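Local atomic coordinates of sugar kinase MJ0406 (Methanococcus jannaschii, PDB entry 2C4E), a protein that phosphorylates a range of nucleosides to their monophosphates, preferring inosine, guanosine and cytidine, with ATP as the best phosphate donor and Mg(2+) or Mn(2+) as cofactor. Residues K39-G43 with G73-Y77. Sequence-based numbering, arbitrary orientation.
Sequences KYYGG and GYERY
This is a ribokinase-fold contact in which the last residues of an edge strand of the lid sheet pack against the first turn of helix 73-80. Residues 39-42 run extended at the end of strand 33-42 and Gly43 occupies the N-cap position of helix 44-54; residues 73-77 are regular helix, with Tyr77 N bonded to Gly73 O. The two short axes come within 10.0 Å at an angle of 47°, and the closest CA atoms are those of Tyr41 and Tyr74, 6.7 Å apart.

Three tyrosines fill this gap as an aromatic cluster. Tyr41 points toward the helix in the m rotamer (chi1 -61°) and contributes the most buried surface. Its ring makes an offset stack with Tyr74, centroids 4.4 Å apart and planes at 30°, and Tyr41 CB makes a CH-pi contact over the same ring, 3.9 Å from the Tyr74 centroid. It also meets Tyr77 (chi1 t) obliquely, Tyr41 CE1 lying 3.5 Å from Tyr77 CD1 over the Tyr77 ring face. At its tip, Tyr41 OH sits 3.0 Å from Gly73 C, where a CB on Gly73 would clash.

The CA-to-CB bond of Tyr74 points sideways to the strand; with chi1 between wells at -148° the ring end comes nearer to it. Gln284 hydrogen-bonds the hydroxyls of both Tyr74 and Tyr77, while Leu16 of strand 15-21 touches Tyr41 and Tyr74. The strand end next to the cluster borders the nucleoside pocket: Gly43 binds substrate, and Gly42 lies close to the substrate-binding Asp17 and Asn47. Tyr74 ties the cluster to this strand end: its OH donates a hydrogen bond of 2.6 Å to Gly42 O.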
loop_
_atom_site.group_PDB
_atom_site.type_symbol
_atom_site.label_atom_id
_atom_site.label_comp_id
_atom_site.label_asym_id
_atom_site.label_seq_id
_atom_site.Cartn_x
_atom_site.Cartn_y
_atom_site.Cartn_z
ATOM N N LYS A 39 9.017 4.125 -5.108
ATOM C CA LYS A 39 8.111 5.269 -5.211
ATOM C C LYS A 39 8.431 6.014 -6.513
ATOM O O LYS A 39 9.601 6.190 -6.855
ATOM C CB LYS A 39 8.365 6.156 -3.978
ATOM C CG LYS A 39 7.680 7.497 -3.882
ATOM C CD LYS A 39 8.501 8.468 -2.999
ATOM C CE LYS A 39 7.720 9.016 -1.806
ATOM N NZ LYS A 39 8.486 8.899 -0.532
ATOM N N TYR A 40 7.394 6.405 -7.254
ATOM C CA TYR A 40 7.543 7.235 -8.458
ATOM C C TYR A 40 6.678 8.462 -8.306
ATOM O O TYR A 40 5.574 8.381 -7.780
ATOM C CB TYR A 40 7.098 6.499 -9.719
ATOM C CG TYR A 40 7.921 5.277 -10.023
ATOM C CD1 TYR A 40 7.482 4.018 -9.644
ATOM C CD2 TYR A 40 9.146 5.384 -10.679
ATOM C CE1 TYR A 40 8.238 2.887 -9.907
ATOM C CE2 TYR A 40 9.908 4.260 -10.958
ATOM C CZ TYR A 40 9.448 3.014 -10.566
ATOM O OH TYR A 40 10.190 1.893 -10.830
ATOM N N TYR A 41 7.188 9.594 -8.773
ATOM C CA TYR A 41 6.406 10.819 -8.795
ATOM C C TYR A 41 5.292 10.653 -9.820
ATOM O O TYR A 41 5.525 10.226 -10.956
ATOM C CB TYR A 41 7.306 12.023 -9.091
ATOM C CG TYR A 41 8.391 12.234 -8.047
ATOM C CD1 TYR A 41 9.715 12.453 -8.417
ATOM C CD2 TYR A 41 8.096 12.188 -6.687
ATOM C CE1 TYR A 41 10.699 12.637 -7.471
ATOM C CE2 TYR A 41 9.079 12.366 -5.735
ATOM C CZ TYR A 41 10.382 12.589 -6.130
ATOM O OH TYR A 41 11.362 12.764 -5.175
ATOM N N GLY A 42 4.071 10.978 -9.401
ATOM C CA GLY A 42 2.889 10.762 -10.215
ATOM C C GLY A 42 1.752 11.723 -9.945
ATOM O O GLY A 42 1.966 12.839 -9.449
ATOM N N GLY A 43 0.542 11.270 -10.264
ATOM C CA GLY A 43 -0.654 12.100 -10.255
ATOM C C GLY A 43 -0.859 12.704 -11.634
ATOM O O GLY A 43 0.056 13.312 -12.172
ATOM N N GLY A 73 10.798 14.501 -1.110
ATOM C CA GLY A 73 11.406 14.331 -2.411
ATOM C C GLY A 73 10.640 15.086 -3.480
ATOM O O GLY A 73 11.236 15.737 -4.334
ATOM N N TYR A 74 9.316 15.020 -3.416
ATOM C CA TYR A 74 8.485 15.535 -4.502
ATOM C C TYR A 74 8.546 17.062 -4.602
ATOM O O TYR A 74 8.649 17.606 -5.702
ATOM C CB TYR A 74 7.037 15.057 -4.338
ATOM C CG TYR A 74 6.272 14.836 -5.641
ATOM C CD1 TYR A 74 5.158 14.002 -5.674
ATOM C CD2 TYR A 74 6.658 15.456 -6.840
ATOM C CE1 TYR A 74 4.457 13.792 -6.846
ATOM C CE2 TYR A 74 5.954 15.253 -8.011
ATOM C CZ TYR A 74 4.856 14.428 -8.010
ATOM O OH TYR A 74 4.173 14.211 -9.168
ATOM N N GLU A 75 8.484 17.745 -3.466
ATOM C CA GLU A 75 8.492 19.206 -3.451
ATOM C C GLU A 75 9.779 19.801 -4.014
ATOM O O GLU A 75 9.724 20.720 -4.822
ATOM C CB GLU A 75 8.269 19.722 -2.037
ATOM C CG GLU A 75 8.191 21.235 -1.939
ATOM C CD GLU A 75 8.018 21.696 -0.517
ATOM O OE1 GLU A 75 9.034 22.030 0.128
ATOM O OE2 GLU A 75 6.869 21.706 -0.047
ATOM N N ARG A 76 10.928 19.292 -3.566
ATOM C CA ARG A 76 12.233 19.752 -4.051
ATOM C C ARG A 76 12.400 19.473 -5.539
ATOM O O ARG A 76 12.937 20.299 -6.278
ATOM C CB ARG A 76 13.365 19.088 -3.258
ATOM N N TYR A 77 11.924 18.303 -5.961
ATOM C CA TYR A 77 11.919 17.870 -7.363
ATOM C C TYR A 77 11.157 18.844 -8.267
ATOM O O TYR A 77 11.636 19.212 -9.339
ATOM C CB TYR A 77 11.312 16.461 -7.417
ATOM C CG TYR A 77 10.887 15.905 -8.761
ATOM C CD1 TYR A 77 11.785 15.207 -9.562
ATOM C CD2 TYR A 77 9.566 16.000 -9.190
ATOM C CE1 TYR A 77 11.387 14.662 -10.778
ATOM C CE2 TYR A 77 9.157 15.456 -10.395
ATOM C CZ TYR A 77 10.074 14.787 -11.189
ATOM O OH TYR A 77 9.679 14.229 -12.375
#